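Local structure of Kiaa0380 (Homo sapiens, 1HTJ) at residues P57-F62 with P94-K98; L103-I107 with V120-A124; L48-S53 with A176-L181; S27-F31 with H43-F47; L64-V68 with T198-H202. The protein is a Rho guanine nucleotide exchange factor whose RGS-like domain probably binds heterotrimeric G-protein alpha subunits, linking their receptors to Rho GTPases. The protein carries 3 engineered substitutions. All coordinates share one frame; numbering follows the deposited sequence.

From the N terminus, contact 4 closes first, tying helix 27-32 to the early part of helix 41-54. Contact 3 opens further along that helix at residues 48-53 and closes only at 176-181, on helix 163-182. Contact 1 lies inside this long loop and fastens the start of helix 58-69 to the segment before helix 101-112. Contact 2 follows contact 1 in series and pairs helix 101-112 with helix 118-144. Contact 5 opens at 64-68 and closes at 198-202 on helix 186-202. It therefore crosses contacts 1 and 3 and encloses contact 2. Helix 41-54 thus ties helix 27-32 to helix 163-182, and helix 58-69 meets helix 186-202.

Contact 1: residues P57-F62 with P94-K98; sequences PSPLLF and PLRVK
Ser58 and Leu95 turn their side chains alike: Ser58 OG and Leu95 CG each stand anti to their own carbonyl carbon, beside the backbone N (chi1 -51° and -57°). Ser58 OG thereby comes up beside the Leu95 backbone, 3.3 Å from Leu95 CA. No direct hydrogen bond joins the two segments. A water does so instead. It donates to Ser58 OG at 3.1 Å and to Arg96 O at 2.7 Å. The serine hydroxyl also has a hydrogen bond to Asp56 OD1, which helps to fix its rotation.

The two methyls of Leu95 part company. CD1 meets Leu61 CD1 at 4.0 Å, whereas CD2 reaches Pro57 CG at 4.2 Å. The pyrrolidine ring and the leucine cross at about a right angle. Leu95 thus bridges Pro57 and Leu61, four residues apart. In this all-helical RGS-like domain, the segment 94-98 has no regular structure and connects helix 76-89 to helix 101-112. It is tied to the former by backbone hydrogen bonds of Leu95 with Ile87 and of Val97 with Phe88.

Val97 CG2 packs against Ser58 and Phe62. That methyl sits 3.7 Å from Phe62 CB and also 3.7 Å from Ser58 O. It approaches the Phe62 ring obliquely. Ser58 O itself accepts the helical hydrogen bond from Phe62 N at 2.8 Å. The Phe62 ring reaches on to meet the ring of Phe88 and the side chain of Ala124 in helix 118-144.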
# COMPACT_ATOMS: atom_id res chain seq x y z
N PRO A 57 -5.19 5.68 -4.69
CA PRO A 57 -4.16 4.91 -3.97
C PRO A 57 -4.06 5.18 -2.47
O PRO A 57 -3.32 4.49 -1.76
CB PRO A 57 -2.88 5.33 -4.68
CG PRO A 57 -3.13 6.83 -4.87
CD PRO A 57 -4.59 6.84 -5.38
N SER A 58 -4.80 6.16 -1.98
CA SER A 58 -4.72 6.53 -0.58
C SER A 58 -5.00 5.44 0.47
O SER A 58 -4.13 5.11 1.26
CB SER A 58 -5.62 7.75 -0.33
OG SER A 58 -5.35 8.77 -1.28
N PRO A 59 -6.22 4.87 0.48
CA PRO A 59 -6.51 3.84 1.49
C PRO A 59 -5.54 2.68 1.60
O PRO A 59 -5.16 2.31 2.72
CB PRO A 59 -7.93 3.38 1.13
CG PRO A 59 -8.07 3.71 -0.31
CD PRO A 59 -7.36 5.05 -0.43
N LEU A 60 -5.14 2.10 0.47
CA LEU A 60 -4.22 0.98 0.52
C LEU A 60 -2.81 1.38 0.87
O LEU A 60 -2.14 0.67 1.63
CB LEU A 60 -4.21 0.23 -0.81
CG LEU A 60 -3.25 -0.95 -0.89
CD1 LEU A 60 -3.53 -1.92 0.27
CD2 LEU A 60 -3.40 -1.67 -2.23
N LEU A 61 -2.33 2.50 0.31
CA LEU A 61 -0.98 2.92 0.63
C LEU A 61 -0.92 3.29 2.10
O LEU A 61 0.08 3.03 2.78
CB LEU A 61 -0.54 4.11 -0.25
CG LEU A 61 -0.17 3.77 -1.71
CD1 LEU A 61 0.33 5.03 -2.42
CD2 LEU A 61 0.92 2.68 -1.72
N PHE A 62 -1.99 3.90 2.59
CA PHE A 62 -2.05 4.27 3.99
C PHE A 62 -1.97 2.99 4.83
O PHE A 62 -1.14 2.85 5.74
CB PHE A 62 -3.36 4.98 4.29
CG PHE A 62 -3.64 5.11 5.75
CD1 PHE A 62 -2.77 5.83 6.58
CD2 PHE A 62 -4.72 4.44 6.33
CE1 PHE A 62 -2.97 5.89 7.95
CE2 PHE A 62 -4.93 4.50 7.71
CZ PHE A 62 -4.05 5.22 8.52
N PRO A 94 -1.95 14.96 0.75
CA PRO A 94 -2.11 14.63 -0.68
C PRO A 94 -2.83 13.30 -0.94
O PRO A 94 -3.58 13.17 -1.91
CB PRO A 94 -0.68 14.65 -1.20
CG PRO A 94 0.13 14.27 0.01
CD PRO A 94 -0.53 15.06 1.12
N LEU A 95 -2.59 12.31 -0.08
CA LEU A 95 -3.23 11.00 -0.22
C LEU A 95 -4.15 10.81 0.98
O LEU A 95 -4.10 9.80 1.70
CB LEU A 95 -2.18 9.89 -0.25
CG LEU A 95 -1.12 10.03 -1.34
CD1 LEU A 95 -0.19 8.80 -1.29
CD2 LEU A 95 -1.78 10.17 -2.72
N ARG A 96 -5.00 11.80 1.17
CA ARG A 96 -5.94 11.86 2.27
C ARG A 96 -6.85 10.67 2.45
O ARG A 96 -7.49 10.19 1.51
CB ARG A 96 -6.80 13.11 2.15
CG ARG A 96 -7.70 13.35 3.35
CD ARG A 96 -6.89 13.83 4.54
NE ARG A 96 -7.71 14.02 5.73
CZ ARG A 96 -8.80 14.78 5.78
NH1 ARG A 96 -9.21 15.43 4.69
NH2 ARG A 96 -9.49 14.89 6.92
N VAL A 97 -6.90 10.19 3.68
CA VAL A 97 -7.77 9.10 4.05
C VAL A 97 -8.64 9.73 5.13
O VAL A 97 -8.14 10.22 6.14
CB VAL A 97 -6.99 7.91 4.63
CG1 VAL A 97 -7.96 6.91 5.23
CG2 VAL A 97 -6.17 7.25 3.54
N LYS A 98 -9.94 9.74 4.91
CA LYS A 98 -10.82 10.34 5.89
C LYS A 98 -11.15 9.33 7.00
O LYS A 98 -11.44 8.17 6.73
CB LYS A 98 -12.10 10.84 5.22
CG LYS A 98 -12.94 11.71 6.14
CD LYS A 98 -14.39 11.78 5.71
CE LYS A 98 -15.28 12.10 6.91
NZ LYS A 98 -15.19 11.05 7.99
O HOH W 1 -7.77 10.70 -1.17

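Contact 2: residues L103-I107 with V120-A124; sequences LQAEI and VLCEA
Val120 O accepts the helical hydrogen bond of Ala124 N at 2.7 Å, and two methyl carbons from the other helix lie near it. Ile107 CD1 lies 3.8 Å from Val120 O, and Leu103 CD1 is similarly placed.

No hydrogen bond joins the two helices, so the contact is held by apolar side chains. Val120 and Ile107 slide past each other in opposite directions. Ile107 CG1 presses on Val120 CG2 at 3.4 Å, tighter than usual for two carbons. Beyond it Ile107 CD1 reaches Ala124 CB at 3.7 Å. On the other side of its own branch point, Val120 CG1 packs on Glu106 CB at 3.9 Å.

Leu103 has CG anti to the backbone N (chi1 -176°), which lets its two methyls reach Glu123 and Ala124. CD1 comes 3.5 Å from Glu123 OE1, and CD2 lies 3.7 Å from Ala124 N. With an alanine here both methyls go, and a gap would probably open between the helices beside Glu123 and Ala124. Leu121 also touches Phe62 of helix 58-69.

The short segments run roughly antiparallel, with an angle of 144° between their directions and axes 9.8 Å apart. Helices 101-112 and 118-144 follow each other in the chain and form an antiparallel helical hairpin within the RGS-like domain.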
# COMPACT_ATOMS: atom_id res chain seq x y z
N LEU A 103 -11.06 9.86 16.16
CA LEU A 103 -9.84 9.10 15.90
C LEU A 103 -8.73 10.00 15.37
O LEU A 103 -7.58 9.90 15.81
CB LEU A 103 -10.12 7.98 14.89
CG LEU A 103 -8.98 7.01 14.57
CD1 LEU A 103 -8.42 6.41 15.86
CD2 LEU A 103 -9.48 5.91 13.65
N GLN A 104 -9.08 10.88 14.44
CA GLN A 104 -8.15 11.83 13.84
C GLN A 104 -7.40 12.63 14.90
O GLN A 104 -6.21 12.92 14.76
CB GLN A 104 -8.90 12.80 12.93
CG GLN A 104 -8.03 13.90 12.36
CD GLN A 104 -7.69 13.65 10.91
OE1 GLN A 104 -7.63 12.50 10.47
NE2 GLN A 104 -7.46 14.72 10.15
N ALA A 105 -8.12 12.99 15.97
CA ALA A 105 -7.54 13.76 17.06
C ALA A 105 -6.52 12.96 17.86
O ALA A 105 -5.45 13.47 18.18
CB ALA A 105 -8.65 14.26 17.98
N GLU A 106 -6.86 11.73 18.21
CA GLU A 106 -5.96 10.86 18.97
C GLU A 106 -4.68 10.61 18.17
O GLU A 106 -3.58 10.73 18.69
CB GLU A 106 -6.64 9.52 19.25
CG GLU A 106 -7.17 9.32 20.66
CD GLU A 106 -6.11 8.82 21.62
OE1 GLU A 106 -5.20 9.60 21.96
OE2 GLU A 106 -6.19 7.65 22.04
N ILE A 107 -4.85 10.24 16.90
CA ILE A 107 -3.72 9.96 16.03
C ILE A 107 -2.83 11.19 15.88
O ILE A 107 -1.61 11.09 16.01
CB ILE A 107 -4.21 9.48 14.65
CG1 ILE A 107 -4.71 8.04 14.76
CG2 ILE A 107 -3.09 9.56 13.63
CD1 ILE A 107 -5.31 7.49 13.49
N VAL A 120 -4.16 3.29 17.63
CA VAL A 120 -5.02 4.15 16.85
C VAL A 120 -4.81 3.91 15.35
O VAL A 120 -5.77 3.91 14.59
CB VAL A 120 -4.77 5.64 17.19
CG1 VAL A 120 -5.20 5.92 18.61
CG2 VAL A 120 -3.31 5.98 17.04
N LEU A 121 -3.57 3.70 14.92
CA LEU A 121 -3.33 3.45 13.51
C LEU A 121 -4.05 2.18 13.08
O LEU A 121 -4.58 2.11 11.97
CB LEU A 121 -1.83 3.37 13.20
CG LEU A 121 -1.19 4.77 13.10
CD1 LEU A 121 0.27 4.68 12.75
CD2 LEU A 121 -1.93 5.57 12.05
N CYS A 122 -4.09 1.20 13.98
CA CYS A 122 -4.79 -0.05 13.72
C CYS A 122 -6.27 0.30 13.57
O CYS A 122 -6.97 -0.23 12.71
CB CYS A 122 -4.58 -1.01 14.89
SG CYS A 122 -4.80 -2.76 14.48
N GLU A 123 -6.74 1.21 14.42
CA GLU A 123 -8.13 1.63 14.34
C GLU A 123 -8.35 2.33 13.00
O GLU A 123 -9.41 2.19 12.40
CB GLU A 123 -8.46 2.61 15.48
CG GLU A 123 -8.74 1.97 16.83
CD GLU A 123 -9.00 3.00 17.93
OE1 GLU A 123 -9.92 3.83 17.77
OE2 GLU A 123 -8.26 2.98 18.95
N ALA A 124 -7.35 3.09 12.55
CA ALA A 124 -7.44 3.82 11.29
C ALA A 124 -7.47 2.84 10.13
O ALA A 124 -8.26 2.99 9.20
CB ALA A 124 -6.25 4.78 11.14

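Contact 3: residues L48-S53 with A176-L181; sequences LRYIFS and ALGDIL
Leu48 begins the contact with CB, which lies 3.8 Å from Leu177 CD2. Arg49 follows. Its chain bends at chi3 (65°), laying the guanidinium flat against Ala176, whose CB sits over the centre of one face, 3.4 Å from Arg49 CZ. The arginine NH1 is held by Gln173 OE1, three residues before Ala176 on the same helix. Arg49 CG also packs on Leu177 CG.

Phe52 offers a ring face to Leu177 CD2, a CH-pi contact 3.8 Å from the ring centroid. The methyl is offset toward the rim and lies 3.3 Å from Phe52 CD1. Leu181 CD2 approaches the same ring obliquely, and Ile180 CG2 packs on Phe52 CB. Ser53 OG donates back to Arg49 O at 2.7 Å, while Ser53 N reaches that oxygen from the opposite face of its plane. Ile180 CD1 rests 3.4 Å from Ser53 OG.

The segments run parallel within 2°, joining helices 41-54 and 163-182. No hydrogen bond crosses between the two segments. The serine hydroxyl bonds within its own helix, and the arginine NH1 bonds to Gln173, so what the two segments share directly is methyl, ring and guanidinium surface.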
# COMPACT_ATOMS: atom_id res chain seq x y z
N LEU A 48 -1.35 -3.27 -7.07
CA LEU A 48 -0.97 -1.87 -6.95
C LEU A 48 -0.92 -1.18 -8.31
O LEU A 48 -1.27 -0.01 -8.43
CB LEU A 48 0.38 -1.76 -6.22
CG LEU A 48 0.33 -1.91 -4.69
CD1 LEU A 48 1.72 -2.06 -4.12
CD2 LEU A 48 -0.32 -0.67 -4.11
N ARG A 49 -0.50 -1.90 -9.33
CA ARG A 49 -0.44 -1.32 -10.67
C ARG A 49 -1.85 -0.91 -11.09
O ARG A 49 -2.04 0.14 -11.69
CB ARG A 49 0.16 -2.34 -11.65
CG ARG A 49 1.65 -2.52 -11.44
CD ARG A 49 2.25 -3.60 -12.31
NE ARG A 49 2.19 -3.28 -13.73
CZ ARG A 49 2.85 -3.96 -14.66
NH1 ARG A 49 3.60 -4.99 -14.33
NH2 ARG A 49 2.76 -3.61 -15.94
N TYR A 50 -2.83 -1.74 -10.76
CA TYR A 50 -4.21 -1.43 -11.08
C TYR A 50 -4.59 -0.17 -10.30
O TYR A 50 -5.09 0.80 -10.87
CB TYR A 50 -5.14 -2.59 -10.70
CG TYR A 50 -6.60 -2.16 -10.61
CD1 TYR A 50 -7.31 -1.77 -11.75
CD2 TYR A 50 -7.23 -2.02 -9.37
CE1 TYR A 50 -8.62 -1.25 -11.65
CE2 TYR A 50 -8.52 -1.51 -9.26
CZ TYR A 50 -9.21 -1.12 -10.40
OH TYR A 50 -10.47 -0.54 -10.26
N ILE A 51 -4.33 -0.19 -9.00
CA ILE A 51 -4.66 0.95 -8.15
C ILE A 51 -4.03 2.24 -8.69
O ILE A 51 -4.73 3.22 -8.96
CB ILE A 51 -4.13 0.76 -6.71
CG1 ILE A 51 -4.76 -0.49 -6.07
CG2 ILE A 51 -4.40 2.02 -5.89
CD1 ILE A 51 -6.24 -0.40 -5.81
N PHE A 52 -2.71 2.24 -8.85
CA PHE A 52 -2.00 3.42 -9.33
C PHE A 52 -2.53 3.93 -10.67
O PHE A 52 -2.56 5.14 -10.89
CB PHE A 52 -0.50 3.13 -9.45
CG PHE A 52 0.23 3.18 -8.13
CD1 PHE A 52 1.60 3.47 -8.09
CD2 PHE A 52 -0.42 2.92 -6.93
CE1 PHE A 52 2.30 3.51 -6.89
CE2 PHE A 52 0.27 2.95 -5.70
CZ PHE A 52 1.63 3.25 -5.69
N SER A 53 -2.96 3.01 -11.53
CA SER A 53 -3.48 3.37 -12.85
C SER A 53 -4.92 3.86 -12.88
O SER A 53 -5.23 4.76 -13.65
CB SER A 53 -3.42 2.18 -13.81
OG SER A 53 -2.10 1.68 -13.95
N ALA A 176 7.59 -1.28 -12.69
CA ALA A 176 6.46 -0.85 -13.50
C ALA A 176 5.65 0.24 -12.76
O ALA A 176 5.14 1.18 -13.40
CB ALA A 176 5.58 -2.03 -13.84
N LEU A 177 5.56 0.14 -11.43
CA LEU A 177 4.81 1.13 -10.66
C LEU A 177 5.51 2.48 -10.71
O LEU A 177 4.85 3.53 -10.75
CB LEU A 177 4.66 0.66 -9.20
CG LEU A 177 3.55 -0.39 -9.00
CD1 LEU A 177 3.86 -1.23 -7.77
CD2 LEU A 177 2.20 0.29 -8.89
N GLY A 178 6.84 2.44 -10.73
CA GLY A 178 7.62 3.65 -10.80
C GLY A 178 7.37 4.31 -12.15
O GLY A 178 7.30 5.54 -12.24
N ASP A 179 7.24 3.50 -13.20
CA ASP A 179 6.96 4.05 -14.51
C ASP A 179 5.59 4.72 -14.50
O ASP A 179 5.42 5.78 -15.06
CB ASP A 179 7.01 2.97 -15.59
CG ASP A 179 8.43 2.59 -15.95
OD1 ASP A 179 9.32 3.45 -15.79
OD2 ASP A 179 8.65 1.44 -16.41
N ILE A 180 4.63 4.09 -13.83
CA ILE A 180 3.29 4.66 -13.75
C ILE A 180 3.38 6.02 -13.04
O ILE A 180 2.79 7.01 -13.50
CB ILE A 180 2.31 3.71 -12.99
CG1 ILE A 180 2.11 2.41 -13.80
CG2 ILE A 180 0.97 4.39 -12.75
CD1 ILE A 180 1.18 1.40 -13.14
N LEU A 181 4.13 6.06 -11.93
CA LEU A 181 4.29 7.30 -11.15
C LEU A 181 5.05 8.41 -11.86
O LEU A 181 4.79 9.59 -11.63
CB LEU A 181 5.00 7.01 -9.82
CG LEU A 181 4.32 6.10 -8.80
CD1 LEU A 181 5.23 5.89 -7.59
CD2 LEU A 181 3.02 6.72 -8.37

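Contact 4: residues S27-F31 with H43-F47; sequences SDIIF and HLGVF
Ser27 to Phe31 and His43 to Phe47 lie on two short helical segments inclined at 67°, with axes 10.9 Å apart. His43 is the side chain at the centre. Its CG stands anti to the carbonyl carbon (chi1 -67°), and the imidazole projects among Ser27, Ile30 and Phe31.

Ile30 CD1 sits over one face of the imidazole in a CH-pi contact, 3.7 Å from the ring centroid. The second branch of Ile30 also takes part, with CG2 3.7 Å from His43 CG. Thus both arms of the isoleucine bear on the histidine. Ser27 OG comes to the edge of the imidazole, near its plane, and makes a weak hydrogen bond of 3.4 Å with His43 NE2.

Phe31 meets His43 differently. The two rings are tilted by 47°, which is neither a stack nor an edge-to-face pair. His43 CD2 lies over one face of the phenyl ring, 3.8 Å from Phe31 CE1. Phe31 CE2, on the other side of the ring from CE1, comes within 3.3 Å of His43 O, the oxygen that accepts the helical bond of Phe47 N. Phe31 CZ also packs on Val46 CG1 at 4.0 Å.

Other helices border this packing of helix 27-32 on helix 41-54. Leu37 of helix 34-39 touches Ile30, His43 and Phe47. Tyr139 of helix 118-144 meets the Phe31 ring edge-to-face. Arg143, from that same long helix, forms a salt bridge with Asp28.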
# COMPACT_ATOMS: atom_id res chain seq x y z
N SER A 27 -3.54 -17.56 -7.17
CA SER A 27 -3.75 -16.14 -7.32
C SER A 27 -5.16 -15.75 -6.93
O SER A 27 -5.37 -14.78 -6.22
CB SER A 27 -3.46 -15.73 -8.77
OG SER A 27 -2.11 -16.03 -9.09
N ASP A 28 -6.13 -16.55 -7.37
CA ASP A 28 -7.53 -16.30 -7.06
C ASP A 28 -7.70 -16.19 -5.54
O ASP A 28 -8.42 -15.33 -5.03
CB ASP A 28 -8.39 -17.45 -7.58
CG ASP A 28 -7.99 -17.90 -8.98
OD1 ASP A 28 -8.28 -19.08 -9.33
OD2 ASP A 28 -7.41 -17.09 -9.73
N ILE A 29 -7.02 -17.07 -4.81
CA ILE A 29 -7.10 -17.07 -3.36
C ILE A 29 -6.43 -15.83 -2.78
O ILE A 29 -7.00 -15.14 -1.93
CB ILE A 29 -6.44 -18.34 -2.76
CG1 ILE A 29 -7.28 -19.57 -3.11
CG2 ILE A 29 -6.31 -18.21 -1.26
CD1 ILE A 29 -8.75 -19.45 -2.74
N ILE A 30 -5.22 -15.55 -3.25
CA ILE A 30 -4.47 -14.39 -2.79
C ILE A 30 -5.13 -13.04 -3.06
O ILE A 30 -5.29 -12.24 -2.15
CB ILE A 30 -3.05 -14.40 -3.40
CG1 ILE A 30 -2.32 -15.67 -2.94
CG2 ILE A 30 -2.29 -13.15 -2.99
CD1 ILE A 30 -0.95 -15.84 -3.52
N PHE A 31 -5.52 -12.78 -4.31
CA PHE A 31 -6.15 -11.50 -4.66
C PHE A 31 -7.44 -11.21 -3.92
O PHE A 31 -7.87 -10.07 -3.80
CB PHE A 31 -6.40 -11.44 -6.17
CG PHE A 31 -5.16 -11.19 -6.97
CD1 PHE A 31 -4.75 -12.10 -7.93
CD2 PHE A 31 -4.39 -10.06 -6.74
CE1 PHE A 31 -3.59 -11.88 -8.67
CE2 PHE A 31 -3.23 -9.83 -7.47
CZ PHE A 31 -2.83 -10.74 -8.44
N HIS A 43 1.97 -10.32 -6.12
CA HIS A 43 0.54 -10.14 -6.26
C HIS A 43 0.14 -8.73 -5.85
O HIS A 43 -0.65 -8.07 -6.53
CB HIS A 43 -0.18 -11.17 -5.39
CG HIS A 43 0.00 -12.57 -5.86
ND1 HIS A 43 1.22 -13.22 -5.82
CD2 HIS A 43 -0.86 -13.43 -6.46
CE1 HIS A 43 1.10 -14.41 -6.38
NE2 HIS A 43 -0.15 -14.56 -6.78
N LEU A 44 0.70 -8.28 -4.73
CA LEU A 44 0.42 -6.95 -4.22
C LEU A 44 0.84 -5.95 -5.28
O LEU A 44 0.14 -4.97 -5.53
CB LEU A 44 1.22 -6.71 -2.93
CG LEU A 44 0.94 -5.37 -2.24
CD1 LEU A 44 -0.49 -5.35 -1.72
CD2 LEU A 44 1.92 -5.17 -1.08
N GLY A 45 1.98 -6.20 -5.90
CA GLY A 45 2.48 -5.33 -6.94
C GLY A 45 1.50 -5.25 -8.10
O GLY A 45 1.17 -4.16 -8.56
N VAL A 46 1.02 -6.40 -8.56
CA VAL A 46 0.06 -6.43 -9.65
C VAL A 46 -1.16 -5.58 -9.24
O VAL A 46 -1.59 -4.69 -9.97
CB VAL A 46 -0.40 -7.88 -9.95
CG1 VAL A 46 -1.59 -7.88 -10.89
CG2 VAL A 46 0.75 -8.67 -10.56
N PHE A 47 -1.70 -5.86 -8.06
CA PHE A 47 -2.84 -5.14 -7.55
C PHE A 47 -2.57 -3.63 -7.47
O PHE A 47 -3.43 -2.81 -7.79
CB PHE A 47 -3.22 -5.69 -6.16
CG PHE A 47 -4.45 -5.05 -5.54
CD1 PHE A 47 -5.59 -4.80 -6.31
CD2 PHE A 47 -4.46 -4.69 -4.19
CE1 PHE A 47 -6.73 -4.22 -5.75
CE2 PHE A 47 -5.58 -4.11 -3.61
CZ PHE A 47 -6.73 -3.87 -4.40

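Contact 5: residues L64-V68 with T198-H202; sequences LCAEV and TYMSH
Helix 58-69 packs against the last helix of the modelled chain, 186-202, and Val68, Tyr199 and Leu64 carry much of the join. The short segments are inclined at 45°, with axes 9.3 Å apart.

The tyrosine CG is anti to the backbone N (chi1 -169°), which swings the ring across to Leu64. Leu64 CD2 sits over the centre of one face of the Tyr199 ring. This CH-pi contact measures 3.7 Å to the ring centroid, 11° off its normal. Along the same ring, Tyr199 CD1 approaches Leu64 O at 3.3 Å. Tyr199 OH hydrogen-bonds Lys38 O of helix 34-39. With an alanine here, Leu64 would probably lose the surface it rests on, and Lys38 O would be left without this hydroxyl.

Val68 packs against three residues of the partner helix. Its CG2 lies 3.5 Å from Tyr199 CD1, and CG1 is 4.0 Å from His202 CD2. Thr198 CG2 approaches Val68 CG1 at 4.1 Å. Glu67 CG meets the tyrosine edge more distantly, while its carboxylate turns to Lys38 and Gln125.

Two further helices border the contact. Leu44 of helix 41-54 packs on both Leu64 and Tyr199. Leu80 of helix 76-89 touches both Val68 and Thr198.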
# COMPACT_ATOMS: atom_id res chain seq x y z
N LEU A 64 -0.83 0.06 4.09
CA LEU A 64 0.47 -0.57 4.00
C LEU A 64 1.52 0.15 4.85
O LEU A 64 2.45 -0.47 5.38
CB LEU A 64 0.92 -0.62 2.53
CG LEU A 64 0.14 -1.57 1.61
CD1 LEU A 64 0.62 -1.44 0.18
CD2 LEU A 64 0.33 -3.00 2.08
N CYS A 65 1.38 1.47 4.96
CA CYS A 65 2.33 2.24 5.75
C CYS A 65 2.06 2.02 7.24
O CYS A 65 2.99 1.86 8.02
CB CYS A 65 2.27 3.72 5.38
SG CYS A 65 3.12 4.14 3.81
N ALA A 66 0.78 2.00 7.61
CA ALA A 66 0.38 1.77 9.00
C ALA A 66 0.85 0.37 9.39
O ALA A 66 1.25 0.13 10.53
CB ALA A 66 -1.13 1.88 9.16
N GLU A 67 0.79 -0.54 8.43
CA GLU A 67 1.22 -1.91 8.64
C GLU A 67 2.73 -1.91 8.95
O GLU A 67 3.17 -2.57 9.90
CB GLU A 67 0.92 -2.73 7.39
CG GLU A 67 0.95 -4.23 7.58
CD GLU A 67 -0.07 -4.73 8.61
OE1 GLU A 67 -1.03 -3.99 8.93
OE2 GLU A 67 0.11 -5.87 9.09
N VAL A 68 3.51 -1.17 8.17
CA VAL A 68 4.95 -1.10 8.42
C VAL A 68 5.23 -0.45 9.77
O VAL A 68 6.11 -0.89 10.51
CB VAL A 68 5.68 -0.26 7.36
CG1 VAL A 68 7.15 -0.13 7.73
CG2 VAL A 68 5.53 -0.90 5.98
N THR A 198 8.25 2.50 1.17
CA THR A 198 8.28 2.21 2.59
C THR A 198 7.87 0.77 2.84
O THR A 198 8.48 0.06 3.63
CB THR A 198 7.32 3.12 3.35
OG1 THR A 198 7.83 4.45 3.33
CG2 THR A 198 7.14 2.65 4.78
N TYR A 199 6.82 0.33 2.14
CA TYR A 199 6.34 -1.03 2.30
C TYR A 199 7.24 -2.04 1.62
O TYR A 199 7.64 -3.02 2.23
CB TYR A 199 4.94 -1.20 1.71
CG TYR A 199 4.36 -2.52 2.12
CD1 TYR A 199 3.87 -2.70 3.42
CD2 TYR A 199 4.36 -3.62 1.26
CE1 TYR A 199 3.40 -3.93 3.85
CE2 TYR A 199 3.89 -4.86 1.67
CZ TYR A 199 3.40 -5.01 2.97
OH TYR A 199 2.90 -6.22 3.39
N MSE A 200 7.51 -1.79 0.34
CA MSE A 200 8.34 -2.71 -0.43
C MSE A 200 9.69 -2.91 0.22
O MSE A 200 10.15 -4.04 0.38
CB MSE A 200 8.50 -2.19 -1.86
CG MSE A 200 7.26 -2.41 -2.73
SE MSE A 200 6.67 -4.27 -2.73
CE MSE A 200 4.88 -4.08 -3.46
N SER A 201 10.33 -1.81 0.58
CA SER A 201 11.63 -1.86 1.22
C SER A 201 11.50 -2.74 2.45
O SER A 201 12.29 -3.67 2.65
CB SER A 201 12.07 -0.46 1.60
OG SER A 201 13.24 -0.50 2.38
N HIS A 202 10.50 -2.47 3.28
CA HIS A 202 10.27 -3.26 4.48
C HIS A 202 10.03 -4.73 4.14
O HIS A 202 10.38 -5.62 4.92
CB HIS A 202 9.09 -2.67 5.24
CG HIS A 202 8.50 -3.60 6.25
ND1 HIS A 202 7.46 -4.45 5.96
CD2 HIS A 202 8.77 -3.78 7.57
CE1 HIS A 202 7.11 -5.12 7.04
NE2 HIS A 202 7.89 -4.73 8.04